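Local coordinates for protein neuraminidase (Influenza A virus, PDB 4K3Y) that forms the six-bladed beta-propeller ectodomain of a bat influenza A virus neuraminidase-like protein, which probably lacks the sialidase activity of classical neuraminidases, at residues F45-D50 against F109-L114; R172-V177 against A182-L187. All coordinates share one frame; numbering follows the deposited sequence.

Contact 1 of 2, residues F45-D50 against F109-L114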
ATOM      1  N   PHE C  45      11.477  18.119  -6.092  1.00 53.13           N
ATOM      2  CA  PHE C  45      12.132  17.812  -7.351  1.00 47.35           C
ATOM      3  C   PHE C  45      11.752  16.382  -7.735  1.00 56.83           C
ATOM      4  O   PHE C  45      11.229  15.610  -6.920  1.00 52.29           O
ATOM      5  CB  PHE C  45      13.663  17.977  -7.264  1.00 38.88           C
ATOM      6  CG  PHE C  45      14.335  16.935  -6.423  1.00 49.08           C
ATOM      7  CD1 PHE C  45      14.455  17.102  -5.047  1.00 54.85           C
ATOM      8  CD2 PHE C  45      14.838  15.768  -7.005  1.00 58.09           C
ATOM      9  CE1 PHE C  45      15.079  16.122  -4.258  1.00 57.60           C
ATOM     10  CE2 PHE C  45      15.454  14.788  -6.228  1.00 52.80           C
ATOM     11  CZ  PHE C  45      15.581  14.969  -4.851  1.00 50.61           C
ATOM     12  N   VAL C  46      12.024  16.030  -8.981  1.00 58.60           N
ATOM     13  CA  VAL C  46      11.632  14.736  -9.473  1.00 46.62           C
ATOM     14  C   VAL C  46      12.860  13.934  -9.856  1.00 56.93           C
ATOM     15  O   VAL C  46      13.798  14.456 -10.488  1.00 57.50           O
ATOM     16  CB  VAL C  46      10.705  14.880 -10.673  1.00 43.90           C
ATOM     17  CG1 VAL C  46      10.350  13.513 -11.260  1.00 48.76           C
ATOM     18  CG2 VAL C  46       9.454  15.627 -10.247  1.00 37.63           C
ATOM     19  N   SER C  47      12.865  12.668  -9.442  1.00 42.95           N
ATOM     20  CA  SER C  47      13.851  11.727  -9.948  1.00 46.92           C
ATOM     21  C   SER C  47      13.187  10.407 -10.322  1.00 69.08           C
ATOM     22  O   SER C  47      12.239   9.939  -9.660  1.00 55.01           O
ATOM     23  CB  SER C  47      14.975  11.508  -8.955  1.00 46.00           C
ATOM     24  OG  SER C  47      16.089  10.959  -9.627  1.00 65.35           O
ATOM     25  N   CYS C  48      13.684   9.818 -11.399  1.00 70.91           N
ATOM     26  CA  CYS C  48      13.077   8.617 -11.930  1.00 67.02           C
ATOM     27  C   CYS C  48      13.984   7.409 -11.767  1.00 56.98           C
ATOM     28  O   CYS C  48      15.206   7.527 -11.861  1.00 60.09           O
ATOM     29  CB  CYS C  48      12.707   8.838 -13.396  1.00 74.85           C
ATOM     30  SG  CYS C  48      11.410  10.074 -13.565  1.00 74.65           S
ATOM     31  N   SER C  49      13.375   6.262 -11.471  1.00 69.17           N
ATOM     32  CA  SER C  49      14.067   4.971 -11.480  1.00 64.30           C
ATOM     33  C   SER C  49      13.748   4.248 -12.783  1.00 63.33           C
ATOM     34  O   SER C  49      13.323   4.863 -13.762  1.00 69.11           O
ATOM     35  CB  SER C  49      13.616   4.114 -10.307  1.00 54.55           C
ATOM     36  OG  SER C  49      12.299   3.635 -10.524  1.00 58.23           O
ATOM     37  N   ASP C  50      13.952   2.940 -12.799  1.00 76.87           N
ATOM     38  CA  ASP C  50      13.674   2.159 -13.999  1.00 85.20           C
ATOM     39  C   ASP C  50      12.251   1.603 -13.961  1.00 80.17           C
ATOM     40  O   ASP C  50      11.819   0.931 -14.893  1.00 86.27           O
ATOM     41  CB  ASP C  50      14.730   1.061 -14.212  1.00 88.73           C
ATOM     42  CG  ASP C  50      14.837   0.085 -13.026  1.00102.85           C
ATOM     43  OD1 ASP C  50      14.220   0.319 -11.957  1.00 97.13           O
ATOM     44  OD2 ASP C  50      15.558  -0.932 -13.175  1.00107.81           O
ATOM     45  N   PHE C 109      19.477  -0.539  -9.228  1.00 65.65           N
ATOM     46  CA  PHE C 109      19.425  -1.388  -8.042  1.00 61.51           C
ATOM     47  C   PHE C 109      18.694  -0.685  -6.908  1.00 68.74           C
ATOM     48  O   PHE C 109      17.623  -1.124  -6.488  1.00 67.66           O
ATOM     49  CB  PHE C 109      20.841  -1.790  -7.622  1.00 54.60           C
ATOM     50  CG  PHE C 109      21.689  -2.234  -8.773  1.00 76.45           C
ATOM     51  CD1 PHE C 109      21.334  -3.361  -9.515  1.00 85.45           C
ATOM     52  CD2 PHE C 109      22.824  -1.520  -9.136  1.00 76.14           C
ATOM     53  CE1 PHE C 109      22.101  -3.771 -10.595  1.00 81.60           C
ATOM     54  CE2 PHE C 109      23.594  -1.918 -10.213  1.00 74.42           C
ATOM     55  CZ  PHE C 109      23.233  -3.049 -10.946  1.00 78.12           C
ATOM     56  N   GLN C 110      19.260   0.417  -6.427  1.00 76.04           N
ATOM     57  CA  GLN C 110      18.622   1.149  -5.341  1.00 76.05           C
ATOM     58  C   GLN C 110      18.599   2.681  -5.503  1.00 73.18           C
ATOM     59  O   GLN C 110      19.329   3.262  -6.332  1.00 68.65           O
ATOM     60  CB  GLN C 110      19.276   0.771  -4.013  1.00 79.18           C
ATOM     61  CG  GLN C 110      18.323   0.129  -3.032  1.00 85.54           C
ATOM     62  CD  GLN C 110      18.267  -1.363  -3.173  1.00 87.62           C
ATOM     63  OE1 GLN C 110      19.201  -1.983  -3.676  1.00 82.90           O
ATOM     64  NE2 GLN C 110      17.167  -1.956  -2.735  1.00 95.07           N
ATOM     65  N   TRP C 111      17.748   3.327  -4.705  1.00 53.29           N
ATOM     66  CA  TRP C 111      17.781   4.779  -4.574  1.00 51.67           C
ATOM     67  C   TRP C 111      18.984   5.258  -3.752  1.00 60.61           C
ATOM     68  O   TRP C 111      19.193   4.824  -2.597  1.00 67.01           O
ATOM     69  CB  TRP C 111      16.500   5.304  -3.913  1.00 49.91           C
ATOM     70  CG  TRP C 111      15.340   5.316  -4.824  1.00 62.59           C
ATOM     71  CD1 TRP C 111      14.303   4.431  -4.841  1.00 58.57           C
ATOM     72  CD2 TRP C 111      15.083   6.263  -5.872  1.00 65.24           C
ATOM     73  NE1 TRP C 111      13.415   4.763  -5.840  1.00 63.61           N
ATOM     74  CE2 TRP C 111      13.867   5.887  -6.485  1.00 67.15           C
ATOM     75  CE3 TRP C 111      15.759   7.390  -6.347  1.00 62.34           C
ATOM     76  CZ2 TRP C 111      13.315   6.597  -7.560  1.00 54.75           C
ATOM     77  CZ3 TRP C 111      15.207   8.098  -7.418  1.00 71.58           C
ATOM     78  CH2 TRP C 111      14.001   7.695  -8.010  1.00 64.11           C
ATOM     79  N   THR C 112      19.767   6.153  -4.354  1.00 61.71           N
ATOM     80  CA  THR C 112      20.770   6.926  -3.634  1.00 62.22           C
ATOM     81  C   THR C 112      20.170   8.280  -3.215  1.00 67.00           C
ATOM     82  O   THR C 112      19.595   9.015  -4.032  1.00 56.73           O
ATOM     83  CB  THR C 112      22.007   7.174  -4.497  1.00 60.11           C
ATOM     84  OG1 THR C 112      22.509   5.920  -4.993  1.00 67.64           O
ATOM     85  CG2 THR C 112      23.072   7.888  -3.680  1.00 51.55           C
ATOM     86  N   VAL C 113      20.294   8.606  -1.936  1.00 64.50           N
ATOM     87  CA  VAL C 113      19.770   9.864  -1.433  1.00 57.71           C
ATOM     88  C   VAL C 113      20.847  10.648  -0.687  1.00 67.94           C
ATOM     89  O   VAL C 113      21.340  10.205   0.359  1.00 67.34           O
ATOM     90  CB  VAL C 113      18.582   9.621  -0.492  1.00 52.40           C
ATOM     91  CG1 VAL C 113      18.128  10.929   0.151  1.00 45.56           C
ATOM     92  CG2 VAL C 113      17.435   8.956  -1.243  1.00 49.63           C
ATOM     93  N   LEU C 114      21.224  11.807  -1.223  1.00 68.23           N
ATOM     94  CA  LEU C 114      22.124  12.702  -0.498  1.00 63.54           C
ATOM     95  C   LEU C 114      21.319  13.706   0.298  1.00 69.59           C
ATOM     96  O   LEU C 114      20.530  14.460  -0.269  1.00 65.95           O
ATOM     97  CB  LEU C 114      23.081  13.424  -1.435  1.00 51.72           C
ATOM     98  CG  LEU C 114      23.983  12.452  -2.188  1.00 67.52           C
ATOM     99  CD1 LEU C 114      23.367  12.118  -3.546  1.00 65.62           C
ATOM    100  CD2 LEU C 114      25.390  13.007  -2.332  1.00 68.06           C
TER

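Contact 2 of 2, residues R172-V177 against A182-L187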
ATOM      1  N   ARG C 172      32.218  20.748  -6.013  1.00 70.85           N
ATOM      2  CA  ARG C 172      32.879  19.479  -6.277  1.00 61.04           C
ATOM      3  C   ARG C 172      32.015  18.492  -7.044  1.00 64.28           C
ATOM      4  O   ARG C 172      30.812  18.366  -6.799  1.00 63.89           O
ATOM      5  CB  ARG C 172      33.337  18.847  -4.966  1.00 58.69           C
ATOM      6  CG  ARG C 172      34.549  19.529  -4.362  1.00 55.55           C
ATOM      7  CD  ARG C 172      34.942  18.853  -3.076  1.00 60.31           C
ATOM      8  NE  ARG C 172      36.201  19.369  -2.552  1.00 73.93           N
ATOM      9  CZ  ARG C 172      36.830  18.851  -1.500  1.00 79.51           C
ATOM     10  NH1 ARG C 172      36.308  17.797  -0.875  1.00 77.47           N
ATOM     11  NH2 ARG C 172      37.981  19.379  -1.079  1.00 60.01           N
ATOM     12  N   LEU C 173      32.652  17.794  -7.976  1.00 73.23           N
ATOM     13  CA  LEU C 173      32.010  16.723  -8.725  1.00 75.25           C
ATOM     14  C   LEU C 173      32.205  15.378  -8.009  1.00 71.39           C
ATOM     15  O   LEU C 173      33.329  14.930  -7.817  1.00 71.60           O
ATOM     16  CB  LEU C 173      32.604  16.657 -10.129  1.00 73.62           C
ATOM     17  CG  LEU C 173      31.597  16.637 -11.270  1.00 84.08           C
ATOM     18  CD1 LEU C 173      32.295  16.306 -12.581  1.00 83.60           C
ATOM     19  CD2 LEU C 173      30.471  15.645 -10.980  1.00 81.78           C
ATOM     20  N   TYR C 174      31.112  14.740  -7.606  1.00 71.73           N
ATOM     21  CA  TYR C 174      31.208  13.445  -6.932  1.00 71.19           C
ATOM     22  C   TYR C 174      30.724  12.290  -7.811  1.00 72.75           C
ATOM     23  O   TYR C 174      29.675  12.378  -8.458  1.00 65.96           O
ATOM     24  CB  TYR C 174      30.447  13.450  -5.599  1.00 60.20           C
ATOM     25  CG  TYR C 174      31.169  14.177  -4.483  1.00 70.76           C
ATOM     26  CD1 TYR C 174      31.075  15.560  -4.355  1.00 83.52           C
ATOM     27  CD2 TYR C 174      31.940  13.483  -3.556  1.00 62.08           C
ATOM     28  CE1 TYR C 174      31.730  16.236  -3.348  1.00 86.52           C
ATOM     29  CE2 TYR C 174      32.604  14.155  -2.540  1.00 67.98           C
ATOM     30  CZ  TYR C 174      32.492  15.535  -2.444  1.00 86.58           C
ATOM     31  OH  TYR C 174      33.135  16.233  -1.449  1.00 94.92           O
ATOM     32  N   ARG C 175      31.503  11.211  -7.835  1.00 66.77           N
ATOM     33  CA  ARG C 175      31.086   9.985  -8.497  1.00 64.35           C
ATOM     34  C   ARG C 175      30.762   8.959  -7.416  1.00 72.15           C
ATOM     35  O   ARG C 175      31.492   8.844  -6.429  1.00 82.51           O
ATOM     36  CB  ARG C 175      32.182   9.482  -9.442  1.00 73.83           C
ATOM     37  CG  ARG C 175      32.486   7.979  -9.344  1.00 87.34           C
ATOM     38  CD  ARG C 175      33.456   7.463 -10.415  1.00 80.98           C
ATOM     39  NE  ARG C 175      34.649   8.295 -10.574  1.00 87.25           N
ATOM     40  CZ  ARG C 175      35.041   8.809 -11.739  1.00 90.62           C
ATOM     41  NH1 ARG C 175      34.332   8.569 -12.840  1.00 95.50           N
ATOM     42  NH2 ARG C 175      36.134   9.559 -11.808  1.00 79.85           N
ATOM     43  N   LEU C 176      29.661   8.232  -7.586  1.00 66.31           N
ATOM     44  CA  LEU C 176      29.225   7.281  -6.565  1.00 72.89           C
ATOM     45  C   LEU C 176      28.852   5.927  -7.128  1.00 80.56           C
ATOM     46  O   LEU C 176      28.120   5.822  -8.121  1.00 80.57           O
ATOM     47  CB  LEU C 176      28.028   7.828  -5.792  1.00 70.13           C
ATOM     48  CG  LEU C 176      28.255   9.100  -4.982  1.00 70.83           C
ATOM     49  CD1 LEU C 176      26.989   9.917  -5.028  1.00 72.09           C
ATOM     50  CD2 LEU C 176      28.623   8.779  -3.542  1.00 71.36           C
ATOM     51  N   VAL C 177      29.347   4.888  -6.473  1.00 79.42           N
ATOM     52  CA  VAL C 177      28.973   3.539  -6.838  1.00 74.40           C
ATOM     53  C   VAL C 177      28.261   2.876  -5.663  1.00 68.96           C
ATOM     54  O   VAL C 177      28.789   2.853  -4.550  1.00 65.22           O
ATOM     55  CB  VAL C 177      30.195   2.737  -7.274  1.00 75.86           C
ATOM     56  CG1 VAL C 177      30.061   1.304  -6.827  1.00 84.35           C
ATOM     57  CG2 VAL C 177      30.356   2.820  -8.783  1.00 77.00           C
ATOM     58  N   ALA C 182      33.118   7.149  -5.064  1.00 87.43           N
ATOM     59  CA  ALA C 182      34.161   6.530  -5.868  1.00 85.40           C
ATOM     60  C   ALA C 182      35.128   7.582  -6.387  1.00 87.12           C
ATOM     61  O   ALA C 182      35.590   7.495  -7.528  1.00 93.68           O
ATOM     62  CB  ALA C 182      33.553   5.756  -7.020  1.00 79.05           C
ATOM     63  N   GLY C 183      35.421   8.577  -5.547  1.00 81.99           N
ATOM     64  CA  GLY C 183      36.310   9.671  -5.913  1.00 76.74           C
ATOM     65  C   GLY C 183      35.584  10.942  -6.320  1.00 78.52           C
ATOM     66  O   GLY C 183      34.374  10.934  -6.559  1.00 78.96           O
ATOM     67  N   TRP C 184      36.329  12.040  -6.416  1.00 80.56           N
ATOM     68  CA  TRP C 184      35.741  13.345  -6.704  1.00 75.49           C
ATOM     69  C   TRP C 184      36.731  14.302  -7.368  1.00 70.31           C
ATOM     70  O   TRP C 184      37.941  14.139  -7.233  1.00 79.50           O
ATOM     71  CB  TRP C 184      35.196  13.967  -5.409  1.00 82.48           C
ATOM     72  CG  TRP C 184      36.252  14.198  -4.354  1.00 76.88           C
ATOM     73  CD1 TRP C 184      36.606  13.347  -3.342  1.00 72.58           C
ATOM     74  CD2 TRP C 184      37.083  15.356  -4.213  1.00 75.17           C
ATOM     75  NE1 TRP C 184      37.608  13.904  -2.583  1.00 71.67           N
ATOM     76  CE2 TRP C 184      37.918  15.138  -3.096  1.00 75.55           C
ATOM     77  CE3 TRP C 184      37.206  16.555  -4.924  1.00 76.87           C
ATOM     78  CZ2 TRP C 184      38.863  16.078  -2.672  1.00 70.79           C
ATOM     79  CZ3 TRP C 184      38.146  17.487  -4.502  1.00 84.16           C
ATOM     80  CH2 TRP C 184      38.964  17.241  -3.386  1.00 74.57           C
ATOM     81  N   LYS C 185      36.218  15.300  -8.086  1.00 64.29           N
ATOM     82  CA  LYS C 185      37.080  16.343  -8.639  1.00 81.98           C
ATOM     83  C   LYS C 185      36.656  17.717  -8.142  1.00 85.41           C
ATOM     84  O   LYS C 185      35.466  18.019  -8.080  1.00 84.61           O
ATOM     85  CB  LYS C 185      37.094  16.315 -10.180  1.00 83.36           C
ATOM     86  CG  LYS C 185      38.075  17.312 -10.835  1.00 93.79           C
ATOM     87  CD  LYS C 185      39.475  17.248 -10.197  1.00114.64           C
ATOM     88  CE  LYS C 185      40.472  18.200 -10.872  1.00117.32           C
ATOM     89  NZ  LYS C 185      41.852  18.095 -10.293  1.00111.85           N
ATOM     90  N   ALA C 186      37.628  18.549  -7.776  1.00 85.22           N
ATOM     91  CA  ALA C 186      37.334  19.953  -7.499  1.00 79.01           C
ATOM     92  C   ALA C 186      37.087  20.699  -8.818  1.00 84.29           C
ATOM     93  O   ALA C 186      37.833  20.549  -9.785  1.00 93.63           O
ATOM     94  CB  ALA C 186      38.460  20.604  -6.706  1.00 58.69           C
ATOM     95  N   LEU C 187      36.027  21.493  -8.862  1.00 78.92           N
ATOM     96  CA  LEU C 187      35.707  22.227 -10.072  1.00 71.16           C
ATOM     97  C   LEU C 187      36.246  23.647  -9.982  1.00 77.60           C
ATOM     98  O   LEU C 187      36.216  24.276  -8.915  1.00 84.95           O
ATOM     99  CB  LEU C 187      34.198  22.250 -10.295  1.00 62.96           C
ATOM    100  CG  LEU C 187      33.502  20.892 -10.418  1.00 62.49           C
ATOM    101  CD1 LEU C 187      32.044  21.045 -10.098  1.00 53.45           C
ATOM    102  CD2 LEU C 187      33.655  20.318 -11.811  1.00 72.31           C
TER

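Contact 1 of 2, residues F45-D50 against F109-L114
Trp111 meets Ser47 and Ser49 because its CG stands beside the backbone N and anti to the carbonyl carbon (chi1 -76°), while chi2 of 103° turns the indole so that its six-membered ring leads toward 45-50. The contact illustrates how neighbouring blades of the neuraminidase beta-propeller are packed: strand 40-48 is an outermost strand of one four-stranded sheet, strand 111-117 belongs to the next, and a single large side chain spans the gap. The backbones stay well apart, the nearest pair of CA atoms, those of Ser49 and Trp111, being 7.8 Å from each other. No hydrogen bond crosses here, so the join rests on van der Waals packing of buried groups.

The two serines point their CB atoms toward the indole and flank Cys48, whose own side chain points away and is joined to Cys53 in a disulfide. Ser49 lays its CB against CZ2 of Trp111 at 3.7 Å, approaching obliquely. Its OG is engaged by the backbone N of Lys51 and of Glu52, an ST turn that ties the serine to the tight connection leading into strand 53-61. Ser47 carries its hydroxyl anti to the backbone N (chi1 -161°), which places OG 3.7 Å from CZ3 of Trp111; that polar atom is satisfied by Ser148 OG, and the indole supplies only apolar contact. Further aromatic groups complete the setting: His106 meets the Trp111 ring edge-to-face, and Phe56, from the strand beside 40-48, meets it with its ring steeply inclined. One main-chain atom comes at the ring's edge: Ser47 O lies near the indole plane, 3.3 Å from Trp111 CH2.

Contact 2 of 2, residues R172-V177 against A182-L187
This is the pairing of two antiparallel strands in a beta hairpin, 172-177 with 182-187, at the outer side of one propeller blade, where 180-187 is an outermost strand. Leu173 and Lys185 form the hydrogen-bonded pair: Leu173 N reaches Lys185 O at 2.8 Å, and Lys185 N returns to Leu173 O at 2.9 Å. Nearer the turn, Ala182 N binds Arg175 O (2.7 Å) while Arg175 N binds Gly183 O (3.2 Å), so two residues face one, a beta bulge.

On the face shared by Arg172, Tyr174 and Trp184 the side chains form a layered group. The extended Arg172 chain brings its guanidinium flat over the six-membered ring of Trp184, CZ lying 3.6 Å from the ring centroid with planes 15° apart. Trp184 CB in turn sits over the Tyr174 ring, 4.0 Å from its centroid. Arg175 bends at chi3 so that NE reaches Ala182 O from above the carbonyl plane, while NH1 bonds Gln226 O. Near the turn, Val177 touches a glycan sugar. The stack implies that Arg172 probably gains electrostatic as well as dispersion attraction from the ring face, and covers part of an indole on the exposed edge strand.

How the contacts relate
The pair shows how one propeller is held together at two levels. Contact 1 is buried and lies between blades: it joins 45-50 to 109-114, segments far apart in sequence, through one indole and no hydrogen bond across the interface. Contact 2 lies within the following blade, between strands adjacent in sequence, and is partly exposed, its centre about 19 Å from that of the chain against about 13 Å for contact 1. There backbone bonds do the main work, and charge is admitted, as a guanidinium on tryptophan. No strand is shared, and the two centres are about 18 Å apart. Tryptophan serves both, packed among serine and aromatic groups inside, and beneath arginine at the surface.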